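Local coordinates for phosphate-binding protein PstS (Borrelia burgdorferi, PDB 4N13) that binds inorganic phosphate as the solute-binding lipoprotein of the PstSACB ABC transporter, which imports phosphate into the cell, at residues P24-M29 with I254-F260; N170-I174 with G185-Y191. One frame throughout, in Å; residues are numbered along the deposited sequence. Where two conformers were deposited one is given.

Contact 1 of 2, residues P24-M29 with I254-F260; sequences PILDEM and IVEEQGF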
loop_
_atom_site.group_PDB
_atom_site.type_symbol
_atom_site.label_atom_id
_atom_site.label_comp_id
_atom_site.label_asym_id
_atom_site.label_seq_id
_atom_site.Cartn_x
_atom_site.Cartn_y
_atom_site.Cartn_z
ATOM N N PRO A 24 -5.961 11.194 8.079
ATOM C CA PRO A 24 -7.290 11.199 8.719
ATOM C C PRO A 24 -7.536 9.983 9.621
ATOM O O PRO A 24 -8.371 10.072 10.512
ATOM C CB PRO A 24 -8.257 11.278 7.534
ATOM C CG PRO A 24 -7.489 10.773 6.372
ATOM C CD PRO A 24 -6.058 11.150 6.607
ATOM N N ILE A 25 -6.822 8.886 9.412
ATOM C CA ILE A 25 -6.877 7.753 10.332
ATOM C C ILE A 25 -6.251 8.134 11.653
ATOM O O ILE A 25 -6.854 7.936 12.709
ATOM C CB ILE A 25 -6.153 6.540 9.748
ATOM C CG1 ILE A 25 -6.969 6.026 8.550
ATOM C CG2 ILE A 25 -5.984 5.437 10.798
ATOM C CD1 ILE A 25 -6.259 5.020 7.682
ATOM N N LEU A 26 -5.034 8.671 11.621
ATOM C CA LEU A 26 -4.388 9.075 12.870
ATOM C C LEU A 26 -5.223 10.142 13.582
ATOM O O LEU A 26 -5.377 10.114 14.798
ATOM C CB LEU A 26 -2.958 9.559 12.626
ATOM C CG LEU A 26 -1.878 8.488 12.804
ATOM C CD1 LEU A 26 -1.668 8.141 14.277
ATOM C CD2 LEU A 26 -2.168 7.226 11.980
ATOM N N ASP A 27 -5.775 11.087 12.826
ATOM C CA ASP A 27 -6.561 12.160 13.433
ATOM C C ASP A 27 -7.792 11.615 14.131
ATOM O O ASP A 27 -8.110 12.028 15.256
ATOM C CB ASP A 27 -6.973 13.206 12.398
ATOM C CG ASP A 27 -5.791 14.034 11.887
ATOM O OD1 ASP A 27 -4.698 13.950 12.486
ATOM O OD2 ASP A 27 -5.948 14.758 10.884
ATOM N N GLU A 28 -8.482 10.680 13.480
ATOM C CA GLU A 28 -9.646 10.092 14.134
ATOM C C GLU A 28 -9.232 9.261 15.347
ATOM O O GLU A 28 -9.917 9.249 16.374
ATOM C CB GLU A 28 -10.472 9.262 13.159
ATOM C CG GLU A 28 -11.713 8.680 13.814
ATOM C CD GLU A 28 -12.672 8.023 12.868
ATOM O OE1 GLU A 28 -12.500 8.153 11.637
ATOM O OE2 GLU A 28 -13.612 7.380 13.375
ATOM N N MET A 29 -8.126 8.532 15.230
ATOM C CA MET A 29 -7.626 7.771 16.362
ATOM C C MET A 29 -7.324 8.676 17.545
ATOM O O MET A 29 -7.625 8.323 18.686
ATOM C CB MET A 29 -6.389 6.972 16.005
ATOM C CG MET A 29 -6.594 5.780 15.126
ATOM S SD MET A 29 -5.042 5.031 14.655
ATOM C CE MET A 29 -5.621 3.505 13.937
ATOM N N ILE A 254 -11.414 1.984 12.711
ATOM C CA ILE A 254 -11.116 3.272 12.099
ATOM C C ILE A 254 -10.320 3.080 10.806
ATOM O O ILE A 254 -10.622 3.701 9.793
ATOM C CB ILE A 254 -10.352 4.168 13.071
ATOM C CG1 ILE A 254 -11.231 4.510 14.276
ATOM C CG2 ILE A 254 -9.874 5.436 12.368
ATOM C CD1 ILE A 254 -10.473 5.071 15.462
ATOM N N VAL A 255 -9.300 2.222 10.849
ATOM C CA VAL A 255 -8.489 1.927 9.662
ATOM C C VAL A 255 -9.386 1.498 8.502
ATOM O O VAL A 255 -9.263 1.986 7.381
ATOM C CB VAL A 255 -7.479 0.795 9.977
ATOM C CG1 VAL A 255 -6.819 0.249 8.739
ATOM C CG2 VAL A 255 -6.400 1.300 10.945
ATOM N N GLU A 256 -10.303 0.580 8.768
ATOM C CA GLU A 256 -11.141 0.047 7.690
ATOM C C GLU A 256 -12.233 1.015 7.248
ATOM O O GLU A 256 -12.559 1.070 6.060
ATOM C CB GLU A 256 -11.688 -1.329 8.087
ATOM C CG GLU A 256 -10.522 -2.293 8.306
ATOM C CD GLU A 256 -10.878 -3.744 8.167
ATOM O OE1 GLU A 256 -12.073 -4.087 8.304
ATOM O OE2 GLU A 256 -9.955 -4.562 7.935
ATOM N N GLU A 257 -12.764 1.801 8.171
ATOM C CA GLU A 257 -13.744 2.825 7.810
ATOM C C GLU A 257 -13.139 3.876 6.890
ATOM O O GLU A 257 -13.853 4.562 6.173
ATOM C CB GLU A 257 -14.275 3.506 9.073
ATOM C CG GLU A 257 -15.166 2.606 9.891
ATOM C CD GLU A 257 -15.260 2.966 11.380
ATOM O OE1 GLU A 257 -14.906 4.092 11.800
ATOM O OE2 GLU A 257 -15.711 2.089 12.155
ATOM N N GLN A 258 -11.822 3.984 6.890
ATOM C CA GLN A 258 -11.135 4.949 6.048
ATOM C C GLN A 258 -10.451 4.318 4.865
ATOM O O GLN A 258 -9.617 4.943 4.214
ATOM C CB GLN A 258 -10.183 5.765 6.893
ATOM C CG GLN A 258 -11.009 6.597 7.822
ATOM C CD GLN A 258 -10.355 7.838 8.264
ATOM O OE1 GLN A 258 -9.699 8.508 7.482
ATOM N NE2 GLN A 258 -10.502 8.165 9.538
ATOM N N GLY A 259 -10.845 3.093 4.545
ATOM C CA GLY A 259 -10.484 2.511 3.270
ATOM C C GLY A 259 -9.247 1.653 3.231
ATOM O O GLY A 259 -8.875 1.180 2.160
ATOM N N PHE A 260 -8.602 1.456 4.374
ATOM C CA PHE A 260 -7.407 0.623 4.440
ATOM C C PHE A 260 -7.818 -0.730 4.995
ATOM O O PHE A 260 -8.969 -0.944 5.356
ATOM C CB PHE A 260 -6.338 1.241 5.356
ATOM C CG PHE A 260 -5.584 2.397 4.766
ATOM C CD1 PHE A 260 -4.241 2.274 4.466
ATOM C CD2 PHE A 260 -6.198 3.628 4.573
ATOM C CE1 PHE A 260 -3.531 3.331 3.952
ATOM C CE2 PHE A 260 -5.491 4.687 4.042
ATOM C CZ PHE A 260 -4.154 4.535 3.733
HETATM O O HOH W 1 -15.257 6.810 11.374
#
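Gln258, the first residue past helix 249-257, lays its side-chain amide against the turn formed by Pro24 and Glu28, where the end of that helix packs on helix 23-36. Gln258 NE2 donates to Pro24 O at 3.0 Å, coming from above the carbonyl plane, 65° out of it. Glu28 N, the helix's own donor, reaches the same oxygen from the opposite face. The second acceptor is Glu28 OE1, 2.9 Å from Gln258 NE2, but the N-H is bent to 129° and the bond is weak. Because the Glu28 chain runs extended with CG anti to the backbone N (chi1 -178°), its carboxylate passes over Ile254 and arrives near Glu257. One water donates to both Glu28 OE2 and Glu257 OE1; Arg32 adds a long, weak ion pair to Glu28 OE2. Beside the polar groups, Ile25 CD1 meets Phe260 CD2 at 3.4 Å, and Met29 CE touches Val255 CG2 at 3.8 Å. A Schellman motif with Gly259 as C-prime residue turns the chain to present Phe260, whose side chain lies about 4 Å from that of Thr21, inferred from relatives to bind phosphate. The chemistry implies a largely buried apolar patch, partly exposed at Phe260, edged by a shared amide, with water and Arg32 probably easing carboxylate repulsion.

Contact 2 of 2, residues N170-I174 with G185-Y191; sequences NGEVI and GYIGLGY. With SO4 (sulfate ion), chain B.
A beta-alpha-beta crossover of the second lobe frames this contact: helix 170-179 joins strands 165-167 and 183-188, between which strand 129-133 lies parallel to both. The helix packs back on strand 183-188, their local axes 7.9 Å apart and running at 140° to each other. Asn170, in the first turn, carries the polar part. Asn170 OD1 accepts from Gly188 N at 2.9 Å, a fairly straight bond (161°) whose donor stands above the amide carbonyl plane, and accepts a second hydrogen bond, from a water that also donates to Tyr186 O. Asn170 CB sits almost centrally over one face of the Tyr191 ring, 3.5 Å from its centroid, a CH-pi contact; the amide itself stacks on the ring with the planes 17° apart. Another water joins Asn170 ND2 to Tyr191 OH. Asn170 ND2 also makes a weak bond to sulfate O1 at 3.2 Å. One turn on, Val173 CB meets Ile187 CG2 at 3.6 Å, and Val173 CG1 packs over Gly185 CA. Ile187 places CG1 between its backbone N and carbonyl carbon, which sends Ile187 CD1 to Ile174 CG1 at 4.0 Å. The sulfate, probably from the crystallisation liquor, is held also by Arg133 and by Ser139, inferred from relatives to bind phosphate, consistent with an anion site beside the first helical turn of a beta-alpha-beta crossover that spans strand 129-133.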
loop_
_atom_site.group_PDB
_atom_site.type_symbol
_atom_site.label_atom_id
_atom_site.label_comp_id
_atom_site.label_asym_id
_atom_site.label_seq_id
_atom_site.Cartn_x
_atom_site.Cartn_y
_atom_site.Cartn_z
ATOM N N ASN A 170 -8.376 5.613 -9.567
ATOM C CA ASN A 170 -8.776 4.214 -9.505
ATOM C C ASN A 170 -10.013 3.938 -10.342
ATOM O O ASN A 170 -10.053 2.956 -11.077
ATOM C CB ASN A 170 -9.032 3.786 -8.055
ATOM C CG ASN A 170 -7.746 3.635 -7.274
ATOM O OD1 ASN A 170 -7.003 2.678 -7.476
ATOM N ND2 ASN A 170 -7.459 4.586 -6.401
ATOM N N GLY A 171 -11.028 4.791 -10.228
ATOM C CA GLY A 171 -12.251 4.585 -10.982
ATOM C C GLY A 171 -12.012 4.603 -12.481
ATOM O O GLY A 171 -12.604 3.820 -13.240
ATOM N N GLU A 172 -11.116 5.471 -12.927
ATOM C CA GLU A 172 -10.787 5.496 -14.345
ATOM C C GLU A 172 -9.976 4.284 -14.807
ATOM O O GLU A 172 -10.102 3.888 -15.965
ATOM C CB GLU A 172 -10.084 6.794 -14.757
ATOM C CG GLU A 172 -9.853 6.936 -16.255
ATOM C CD GLU A 172 -11.057 6.639 -17.126
ATOM O OE1 GLU A 172 -12.218 6.813 -16.696
ATOM O OE2 GLU A 172 -10.812 6.225 -18.278
ATOM N N VAL A 173 -9.149 3.689 -13.952
ATOM C CA VAL A 173 -8.528 2.420 -14.345
ATOM C C VAL A 173 -9.609 1.389 -14.666
ATOM O O VAL A 173 -9.522 0.675 -15.660
ATOM C CB VAL A 173 -7.557 1.852 -13.276
ATOM C CG1 VAL A 173 -6.999 0.505 -13.757
ATOM C CG2 VAL A 173 -6.428 2.793 -12.980
ATOM N N ILE A 174 -10.625 1.296 -13.820
ATOM C CA ILE A 174 -11.711 0.358 -14.039
ATOM C C ILE A 174 -12.426 0.660 -15.355
ATOM O O ILE A 174 -12.651 -0.242 -16.161
ATOM C CB ILE A 174 -12.680 0.382 -12.834
ATOM C CG1 ILE A 174 -12.005 -0.223 -11.608
ATOM C CG2 ILE A 174 -13.948 -0.365 -13.146
ATOM C CD1 ILE A 174 -12.763 0.039 -10.305
ATOM N N GLY A 185 -4.530 -3.218 -15.626
ATOM C CA GLY A 185 -4.261 -2.051 -14.805
ATOM C C GLY A 185 -4.200 -2.423 -13.339
ATOM O O GLY A 185 -4.417 -3.587 -12.983
ATOM N N TYR A 186 -3.938 -1.439 -12.486
ATOM C CA TYR A 186 -3.898 -1.675 -11.049
ATOM C C TYR A 186 -4.702 -0.651 -10.292
ATOM O O TYR A 186 -4.764 0.515 -10.664
ATOM C CB TYR A 186 -2.475 -1.711 -10.500
ATOM C CG TYR A 186 -1.586 -0.526 -10.827
ATOM C CD1 TYR A 186 -1.589 0.612 -10.027
ATOM C CD2 TYR A 186 -0.739 -0.549 -11.917
ATOM C CE1 TYR A 186 -0.780 1.679 -10.310
ATOM C CE2 TYR A 186 0.078 0.534 -12.204
ATOM C CZ TYR A 186 0.050 1.650 -11.389
ATOM O OH TYR A 186 0.870 2.735 -11.607
ATOM N N ILE A 187 -5.352 -1.123 -9.234
ATOM C CA ILE A 187 -6.230 -0.319 -8.391
ATOM C C ILE A 187 -6.051 -0.687 -6.926
ATOM O O ILE A 187 -5.580 -1.769 -6.608
ATOM C CB ILE A 187 -7.735 -0.481 -8.790
ATOM C CG1 ILE A 187 -8.176 -1.937 -8.639
ATOM C CG2 ILE A 187 -7.988 0.055 -10.184
ATOM C CD1 ILE A 187 -9.635 -2.203 -9.017
ATOM N N GLY A 188 -6.463 0.210 -6.048
ATOM C CA GLY A 188 -6.496 -0.117 -4.640
ATOM C C GLY A 188 -7.467 -1.231 -4.346
ATOM O O GLY A 188 -8.513 -1.357 -4.987
ATOM N N LEU A 189 -7.154 -2.011 -3.318
ATOM C CA LEU A 189 -7.990 -3.119 -2.898
ATOM C C LEU A 189 -9.444 -2.700 -2.646
ATOM O O LEU A 189 -10.372 -3.490 -2.862
ATOM C CB LEU A 189 -7.402 -3.731 -1.621
ATOM C CG LEU A 189 -8.190 -4.856 -0.966
ATOM C CD1 LEU A 189 -8.295 -6.069 -1.899
ATOM C CD2 LEU A 189 -7.511 -5.213 0.358
ATOM N N GLY A 190 -9.650 -1.492 -2.132
ATOM C CA GLY A 190 -10.988 -1.005 -1.827
ATOM C C GLY A 190 -11.897 -0.912 -3.037
ATOM O O GLY A 190 -13.103 -0.758 -2.880
ATOM N N TYR A 191 -11.321 -0.950 -4.236
ATOM C CA TYR A 191 -12.070 -0.866 -5.480
ATOM C C TYR A 191 -12.347 -2.227 -6.095
ATOM O O TYR A 191 -12.888 -2.295 -7.194
ATOM C CB TYR A 191 -11.309 0.007 -6.467
ATOM C CG TYR A 191 -11.397 1.453 -6.119
ATOM C CD1 TYR A 191 -12.445 2.232 -6.631
ATOM C CD2 TYR A 191 -10.464 2.057 -5.279
ATOM C CE1 TYR A 191 -12.568 3.564 -6.322
ATOM C CE2 TYR A 191 -10.584 3.418 -4.947
ATOM C CZ TYR A 191 -11.647 4.145 -5.471
ATOM O OH TYR A 191 -11.784 5.471 -5.179
HETATM S S SO4 B . -4.155 7.402 -5.611
HETATM O O1 SO4 B . -4.683 6.175 -6.202
HETATM O O2 SO4 B . -4.941 7.643 -4.413
HETATM O O3 SO4 B . -2.770 7.161 -5.266
HETATM O O4 SO4 B . -4.320 8.447 -6.597
HETATM O O HOH W 2 -4.828 3.004 -9.232
HETATM O O HOH W 3 -9.422 6.662 -4.830
#

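In the fold
From the N terminus the chain makes strand 12-18 and enters helix 23-36, the first side of contact 1. It then runs through strands of the first lobe, crosses along the long strand 80-93 and builds the second lobe, where 170-174 and 185-191 meet after 10 intervening residues, the rest of helix 170-179 and the start of strand 183-188 among them. The chain later returns through strand 223-230 to helix 249-257, whose end closes contact 1 across 224 residues. Contact 2 is therefore nested inside contact 1; their centres lie 20 Å apart and their nearest atoms about 5 Å, without touching. Contact 1 joins early and late helices, contact 2 a helix to its sheet, and strand 80-93 borders both.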